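Local coordinates for protein alpha-L-rhamnosidase (Aspergillus terreus, PDB 6GSZ) that probably hydrolyses terminal non-reducing alpha-L-rhamnose residues from alpha-L-rhamnosides and carries bound calcium ions, at residues D110-T123 with Y223-V235. Residues are numbered along the deposited sequence; the frame is centred on the assembly and turned at random. Where two conformers were deposited one is given.
Sequences DWHDAVVIASDRPT and YGDTLGLLSLLVV
Leu-230 lies over one face of the Trp-111 indole: its CD2 sits 3.9 Å from the centroid of the six-membered ring and 14° off the ring normal, a CH-pi contact. With CG anti to its own backbone N (chi1 178°), Leu-230 brings CG within 3.8 Å of Trp-111 CZ3; there the branches diverge, CD2 over the ring and CD1 to Val-115 C at 3.5 Å. Leu-232 CB approaches the same indole obliquely, 4.1 Å from Trp-111 CE3, and also meets Ala-114 CB. The Val-116 side chain crosses that of Leu-230 at about a right angle, CG2 to CB 4.1 Å. Ile-117 and Leu-229, by contrast, lie side by side and point the same way. They form a single antiparallel hydrogen-bonded pair: Ile-117 N to Leu-229 O is 2.8 Å, and Leu-229 N returns a bond to Ile-117 O at 2.9 Å. Beyond it a water bridges Ser-119 N and Leu-227 O, and Thr-123 OG1 donates to Asp-225 O at 2.7 Å. Strand 116-119 also pairs with strand 291-294, so this isolated bridge, with axes at 139°, joins that small sheet to strand 228-237. Phe-134 of the facing sheet covers the Ile-117/Leu-229 pair, consistent with the two-sheet beta-sandwich of a galactose-binding-like domain.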
ATOM      1  N   ASP A 110      25.057  -1.719  18.301  1.00 15.55           N
ATOM      2  CA  ASP A 110      25.501  -1.128  17.043  1.00 14.76           C
ATOM      3  C   ASP A 110      25.153   0.370  16.962  1.00 13.71           C
ATOM      4  O   ASP A 110      25.666   1.066  16.104  1.00 15.25           O
ATOM      5  CB  ASP A 110      24.888  -1.871  15.838  1.00 14.76           C
ATOM      6  CG  ASP A 110      25.503  -3.234  15.570  1.00 17.54           C
ATOM      7  OD1 ASP A 110      26.716  -3.426  15.863  1.00 20.84           O
ATOM      8  OD2 ASP A 110      24.758  -4.078  15.074  1.00 20.14           O
ATOM      9  N   TRP A 111      24.248   0.840  17.835  1.00 13.50           N
ATOM     10  CA  TRP A 111      23.918   2.287  17.933  1.00 12.27           C
ATOM     11  C   TRP A 111      24.948   3.086  18.733  1.00 15.56           C
ATOM     12  O   TRP A 111      24.806   4.304  18.818  1.00 15.54           O
ATOM     13  CB  TRP A 111      22.501   2.478  18.508  1.00 12.62           C
ATOM     14  CG  TRP A 111      21.406   2.096  17.568  1.00 12.16           C
ATOM     15  CD1 TRP A 111      20.851   0.869  17.347  1.00 13.77           C
ATOM     16  CD2 TRP A 111      20.808   2.988  16.610  1.00 11.54           C
ATOM     17  NE1 TRP A 111      19.900   0.960  16.372  1.00 14.04           N
ATOM     18  CE2 TRP A 111      19.881   2.224  15.853  1.00 12.52           C
ATOM     19  CE3 TRP A 111      20.976   4.352  16.337  1.00 11.10           C
ATOM     20  CZ2 TRP A 111      19.085   2.808  14.878  1.00 13.43           C
ATOM     21  CZ3 TRP A 111      20.201   4.913  15.342  1.00 11.49           C
ATOM     22  CH2 TRP A 111      19.302   4.132  14.600  1.00 12.52           C
ATOM     23  N   HIS A 112      25.937   2.400  19.322  1.00 16.86           N
ATOM     24  CA  HIS A 112      27.009   3.059  20.041  1.00 20.03           C
ATOM     25  C   HIS A 112      26.362   3.924  21.132  1.00 19.24           C
ATOM     26  O   HIS A 112      25.469   3.472  21.882  1.00 22.19           O
ATOM     27  CB  HIS A 112      27.951   3.713  19.007  1.00 21.35           C
ATOM     28  CG  HIS A 112      28.809   2.697  18.308  1.00 27.30           C
ATOM     29  ND1 HIS A 112      30.156   2.556  18.576  1.00 31.65           N
ATOM     30  CD2 HIS A 112      28.528   1.769  17.352  1.00 30.56           C
ATOM     31  CE1 HIS A 112      30.656   1.566  17.845  1.00 30.21           C
ATOM     32  NE2 HIS A 112      29.675   1.052  17.092  1.00 31.55           N
ATOM     33  N   ASP A 113      26.737   5.166  21.245  1.00 20.86           N
ATOM     34  CA  ASP A 113      26.190   5.903  22.415  0.50 21.79           C
ATOM     35  C   ASP A 113      24.970   6.750  22.016  1.00 19.08           C
ATOM     36  O   ASP A 113      24.552   7.622  22.738  1.00 18.72           O
ATOM     37  CB  ASP A 113      27.262   6.725  23.143  0.50 24.44           C
ATOM     38  CG  ASP A 113      28.144   7.591  22.260  0.50 28.46           C
ATOM     39  OD1 ASP A 113      28.257   7.274  21.055  0.50 29.13           O
ATOM     40  OD2 ASP A 113      28.738   8.572  22.796  0.50 28.47           O
ATOM     41  N   ALA A 114      24.371   6.481  20.872  1.00 15.03           N
ATOM     42  CA  ALA A 114      23.210   7.266  20.431  1.00 13.47           C
ATOM     43  C   ALA A 114      22.027   6.963  21.341  1.00 13.63           C
ATOM     44  O   ALA A 114      21.739   5.793  21.651  1.00 15.30           O
ATOM     45  CB  ALA A 114      22.885   7.010  19.003  1.00 15.05           C
ATOM     46  N   VAL A 115      21.380   8.039  21.793  1.00 13.13           N
ATOM     47  CA  VAL A 115      20.175   7.941  22.618  1.00 12.49           C
ATOM     48  C   VAL A 115      19.087   8.860  22.043  1.00 11.11           C
ATOM     49  O   VAL A 115      19.337   9.776  21.240  1.00 12.01           O
ATOM     50  CB  VAL A 115      20.445   8.293  24.090  1.00 13.73           C
ATOM     51  CG1 VAL A 115      21.479   7.354  24.691  1.00 15.92           C
ATOM     52  CG2 VAL A 115      20.832   9.748  24.276  1.00 15.49           C
ATOM     53  N   VAL A 116      17.848   8.566  22.423  1.00 12.11           N
ATOM     54  CA  VAL A 116      16.752   9.435  22.030  1.00 12.05           C
ATOM     55  C   VAL A 116      16.879  10.746  22.811  1.00 11.42           C
ATOM     56  O   VAL A 116      16.976  10.689  24.043  1.00 11.98           O
ATOM     57  CB  VAL A 116      15.374   8.792  22.257  1.00 12.89           C
ATOM     58  CG1 VAL A 116      14.246   9.752  21.918  1.00 13.45           C
ATOM     59  CG2 VAL A 116      15.225   7.495  21.482  1.00 13.38           C
ATOM     60  N   ILE A 117      16.831  11.874  22.085  1.00 10.27           N
ATOM     61  CA  ILE A 117      16.874  13.153  22.754  1.00 11.03           C
ATOM     62  C   ILE A 117      15.596  13.933  22.491  1.00 11.15           C
ATOM     63  O   ILE A 117      14.917  13.773  21.488  1.00 11.64           O
ATOM     64  CB  ILE A 117      18.106  13.952  22.350  1.00 12.18           C
ATOM     65  CG1 ILE A 117      18.111  14.279  20.859  1.00 11.68           C
ATOM     66  CG2 ILE A 117      19.359  13.233  22.825  1.00 13.46           C
ATOM     67  CD1 ILE A 117      19.236  15.205  20.450  1.00 12.34           C
ATOM     68  N   ALA A 118      15.355  14.864  23.427  1.00 11.87           N
ATOM     69  CA  ALA A 118      14.278  15.780  23.403  1.00 12.32           C
ATOM     70  C   ALA A 118      14.783  17.161  23.807  1.00 12.23           C
ATOM     71  O   ALA A 118      15.789  17.296  24.499  1.00 13.02           O
ATOM     72  CB  ALA A 118      13.178  15.333  24.339  1.00 12.27           C
ATOM     73  N   SER A 119      13.998  18.178  23.428  1.00 10.79           N
ATOM     74  CA  SER A 119      14.294  19.556  23.847  1.00 10.98           C
ATOM     75  C   SER A 119      14.083  19.788  25.345  1.00 12.38           C
ATOM     76  O   SER A 119      13.178  19.244  25.961  1.00 12.59           O
ATOM     77  CB  SER A 119      13.420  20.519  23.056  1.00 10.81           C
ATOM     78  OG  SER A 119      13.699  21.854  23.385  1.00 12.32           O
ATOM     79  N   ASP A 120      14.897  20.708  25.879  1.00 11.98           N
ATOM     80  CA  ASP A 120      14.630  21.258  27.189  1.00 11.62           C
ATOM     81  C   ASP A 120      13.383  22.143  27.198  1.00 12.04           C
ATOM     82  O   ASP A 120      12.911  22.506  28.279  1.00 14.68           O
ATOM     83  CB  ASP A 120      15.850  22.016  27.693  1.00 12.94           C
ATOM     84  CG  ASP A 120      16.904  21.153  28.388  1.00 14.59           C
ATOM     85  OD1 ASP A 120      16.675  19.927  28.593  1.00 16.63           O
ATOM     86  OD2 ASP A 120      17.939  21.715  28.789  1.00 18.13           O
ATOM     87  N   ARG A 121      12.859  22.520  26.036  1.00 12.61           N
ATOM     88  CA  ARG A 121      11.553  23.205  26.012  1.00 13.09           C
ATOM     89  C   ARG A 121      10.492  22.253  26.534  1.00 12.32           C
ATOM     90  O   ARG A 121      10.435  21.123  26.093  1.00 14.32           O
ATOM     91  CB  ARG A 121      11.209  23.626  24.599  1.00 14.15           C
ATOM     92  CG  ARG A 121       9.932  24.417  24.432  1.00 13.82           C
ATOM     93  CD  ARG A 121       9.709  24.705  22.961  1.00 15.38           C
ATOM     94  NE  ARG A 121       8.545  25.513  22.640  1.00 16.75           N
ATOM     95  CZ  ARG A 121       7.367  25.053  22.264  1.00 19.86           C
ATOM     96  NH1 ARG A 121       7.115  23.749  22.255  1.00 19.96           N
ATOM     97  NH2 ARG A 121       6.429  25.928  21.915  1.00 24.56           N
ATOM     98  N   PRO A 122       9.594  22.652  27.444  1.00 12.86           N
ATOM     99  CA  PRO A 122       8.579  21.726  27.926  1.00 14.20           C
ATOM    100  C   PRO A 122       7.621  21.310  26.807  1.00 13.94           C
ATOM    101  O   PRO A 122       7.261  22.114  25.966  1.00 13.51           O
ATOM    102  CB  PRO A 122       7.816  22.481  29.028  1.00 17.60           C
ATOM    103  CG  PRO A 122       8.304  23.862  28.975  1.00 21.30           C
ATOM    104  CD  PRO A 122       9.529  23.955  28.114  1.00 14.68           C
ATOM    105  N   THR A 123       7.211  20.034  26.824  1.00 11.93           N
ATOM    106  CA  THR A 123       6.213  19.581  25.863  1.00 13.02           C
ATOM    107  C   THR A 123       4.851  20.234  26.205  1.00 13.26           C
ATOM    108  O   THR A 123       4.519  20.550  27.364  1.00 14.82           O
ATOM    109  CB  THR A 123       6.133  18.065  25.821  1.00 13.34           C
ATOM    110  OG1 THR A 123       5.541  17.718  24.571  1.00 12.87           O
ATOM    111  CG2 THR A 123       5.358  17.464  26.968  1.00 13.66           C
ATOM    112  N   TYR A 223       1.477   7.242  21.647  1.00 11.24           N
ATOM    113  CA  TYR A 223       2.686   6.443  21.857  1.00 10.83           C
ATOM    114  C   TYR A 223       3.664   7.099  22.835  1.00 11.02           C
ATOM    115  O   TYR A 223       4.512   6.436  23.443  1.00 13.64           O
ATOM    116  CB  TYR A 223       3.387   6.154  20.532  1.00 10.77           C
ATOM    117  CG  TYR A 223       2.524   5.347  19.605  1.00 10.78           C
ATOM    118  CD1 TYR A 223       2.514   3.960  19.680  1.00 10.47           C
ATOM    119  CD2 TYR A 223       1.688   5.950  18.678  1.00 10.72           C
ATOM    120  CE1 TYR A 223       1.728   3.200  18.829  1.00 11.10           C
ATOM    121  CE2 TYR A 223       0.884   5.187  17.835  1.00 10.87           C
ATOM    122  CZ  TYR A 223       0.904   3.810  17.911  1.00 10.66           C
ATOM    123  OH  TYR A 223       0.152   3.069  17.018  1.00 11.88           O
ATOM    124  N   GLY A 224       3.520   8.413  23.027  1.00 11.64           N
ATOM    125  CA  GLY A 224       4.363   9.259  23.878  1.00 12.48           C
ATOM    126  C   GLY A 224       3.834  10.659  23.754  1.00 11.73           C
ATOM    127  O   GLY A 224       2.995  10.947  22.938  1.00 12.37           O
ATOM    128  N   ASP A 225       4.353  11.554  24.607  1.00 12.20           N
ATOM    129  CA  ASP A 225       3.845  12.927  24.634  1.00 13.36           C
ATOM    130  C   ASP A 225       4.933  13.931  24.311  1.00 10.97           C
ATOM    131  O   ASP A 225       4.678  15.145  24.482  1.00 13.09           O
ATOM    132  CB  ASP A 225       3.209  13.267  25.980  1.00 14.65           C
ATOM    133  CG  ASP A 225       4.141  13.313  27.167  1.00 18.65           C
ATOM    134  OD1 ASP A 225       5.341  13.055  27.017  1.00 15.60           O
ATOM    135  OD2 ASP A 225       3.636  13.712  28.230  1.00 27.47           O
ATOM    136  N   THR A 226       6.121  13.487  23.901  1.00 11.34           N
ATOM    137  CA  THR A 226       7.300  14.353  23.747  1.00 11.57           C
ATOM    138  C   THR A 226       8.009  14.050  22.410  1.00 11.84           C
ATOM    139  O   THR A 226       8.274  12.887  22.090  1.00 13.54           O
ATOM    140  CB  THR A 226       8.250  14.206  24.940  1.00 13.78           C
ATOM    141  OG1 THR A 226       7.536  14.526  26.135  1.00 13.66           O
ATOM    142  CG2 THR A 226       9.443  15.141  24.816  1.00 14.68           C
ATOM    143  N   LEU A 227       8.265  15.075  21.574  1.00 10.99           N
ATOM    144  CA  LEU A 227       9.000  14.861  20.337  1.00 10.99           C
ATOM    145  C   LEU A 227      10.434  14.418  20.647  1.00 11.56           C
ATOM    146  O   LEU A 227      11.085  14.965  21.512  1.00 12.29           O
ATOM    147  CB  LEU A 227       9.048  16.144  19.511  1.00 12.31           C
ATOM    148  CG  LEU A 227       7.702  16.726  19.123  1.00 14.09           C
ATOM    149  CD1 LEU A 227       7.846  17.977  18.278  1.00 15.73           C
ATOM    150  CD2 LEU A 227       6.854  15.728  18.419  1.00 14.21           C
ATOM    151  N   GLY A 228      10.905  13.382  19.947  1.00 11.73           N
ATOM    152  CA  GLY A 228      12.209  12.816  20.180  1.00 11.74           C
ATOM    153  C   GLY A 228      12.954  12.464  18.905  1.00 10.85           C
ATOM    154  O   GLY A 228      12.321  12.164  17.890  1.00 10.98           O
ATOM    155  N   LEU A 229      14.282  12.466  18.986  1.00 10.24           N
ATOM    156  CA  LEU A 229      15.160  12.180  17.836  1.00 10.31           C
ATOM    157  C   LEU A 229      16.182  11.119  18.271  1.00 10.46           C
ATOM    158  O   LEU A 229      16.803  11.226  19.321  1.00 11.31           O
ATOM    159  CB  LEU A 229      15.929  13.459  17.473  1.00 11.90           C
ATOM    160  CG  LEU A 229      17.027  13.300  16.425  1.00 12.49           C
ATOM    161  CD1 LEU A 229      16.459  12.865  15.089  1.00 13.12           C
ATOM    162  CD2 LEU A 229      17.850  14.551  16.307  1.00 13.40           C
ATOM    163  N   LEU A 230      16.383  10.099  17.425  1.00  9.96           N
ATOM    164  CA  LEU A 230      17.516   9.181  17.571  1.00 11.03           C
ATOM    165  C   LEU A 230      18.328   9.254  16.279  1.00 11.12           C
ATOM    166  O   LEU A 230      17.765   9.006  15.187  1.00 11.49           O
ATOM    167  CB  LEU A 230      16.991   7.760  17.787  1.00 10.78           C
ATOM    168  CG  LEU A 230      18.082   6.674  17.912  1.00 11.93           C
ATOM    169  CD1 LEU A 230      18.945   6.907  19.168  1.00 12.53           C
ATOM    170  CD2 LEU A 230      17.461   5.282  17.927  1.00 12.64           C
ATOM    171  N   SER A 231      19.644   9.452  16.386  1.00 10.97           N
ATOM    172  CA  SER A 231      20.492   9.680  15.209  0.50 11.18           C
ATOM    173  C   SER A 231      21.895   9.131  15.495  1.00 12.31           C
ATOM    174  O   SER A 231      22.426   9.394  16.561  1.00 14.00           O
ATOM    175  CB  SER A 231      20.508  11.161  14.871  0.50 12.93           C
ATOM    176  OG  SER A 231      21.258  11.467  13.697  0.50 14.29           O
ATOM    177  N   LEU A 232      22.501   8.460  14.529  1.00 11.42           N
ATOM    178  CA  LEU A 232      23.906   8.133  14.589  1.00 10.82           C
ATOM    179  C   LEU A 232      24.507   8.385  13.208  1.00 11.42           C
ATOM    180  O   LEU A 232      24.067   7.758  12.222  1.00 11.72           O
ATOM    181  CB  LEU A 232      24.110   6.672  15.006  1.00 10.54           C
ATOM    182  CG  LEU A 232      25.578   6.244  15.137  1.00 11.74           C
ATOM    183  CD1 LEU A 232      26.246   7.018  16.277  1.00 13.48           C
ATOM    184  CD2 LEU A 232      25.690   4.714  15.281  1.00 13.52           C
ATOM    185  N   LEU A 233      25.521   9.241  13.142  1.00 12.71           N
ATOM    186  CA  LEU A 233      26.331   9.460  11.956  0.50 12.66           C
ATOM    187  C   LEU A 233      27.627   8.668  12.126  1.00 13.90           C
ATOM    188  O   LEU A 233      28.284   8.769  13.149  1.00 15.88           O
ATOM    189  CB  LEU A 233      26.639  10.946  11.793  0.50 16.92           C
ATOM    190  CG  LEU A 233      27.429  11.293  10.533  0.50 21.62           C
ATOM    191  CD1 LEU A 233      26.538  11.233   9.321  0.50 24.30           C
ATOM    192  CD2 LEU A 233      28.053  12.669  10.655  0.50 23.30           C
ATOM    193  N   VAL A 234      27.929   7.799  11.154  1.00 13.44           N
ATOM    194  CA  VAL A 234      29.131   6.984  11.179  1.00 14.63           C
ATOM    195  C   VAL A 234      29.962   7.367   9.953  1.00 14.48           C
ATOM    196  O   VAL A 234      29.501   7.181   8.807  1.00 15.60           O
ATOM    197  CB  VAL A 234      28.788   5.485  11.164  1.00 14.69           C
ATOM    198  CG1 VAL A 234      30.062   4.669  11.305  1.00 17.36           C
ATOM    199  CG2 VAL A 234      27.813   5.103  12.262  1.00 14.37           C
ATOM    200  N   VAL A 235      31.188   7.831  10.172  1.00 15.62           N
ATOM    201  CA  VAL A 235      32.096   8.190   9.104  1.00 15.04           C
ATOM    202  C   VAL A 235      33.242   7.172   9.095  1.00 17.13           C
ATOM    203  O   VAL A 235      33.829   6.892  10.135  1.00 18.50           O
ATOM    204  CB  VAL A 235      32.657   9.622   9.304  1.00 15.04           C
ATOM    205  CG1 VAL A 235      33.589  10.004   8.173  1.00 17.70           C
ATOM    206  CG2 VAL A 235      31.555  10.657   9.473  1.00 16.51           C
TER
HETATM  207  O   HOH W   1      11.594  17.670  22.050  1.00 13.58           O
HETATM  208  O   HOH W   2       7.341  17.867  22.443  1.00 14.17           O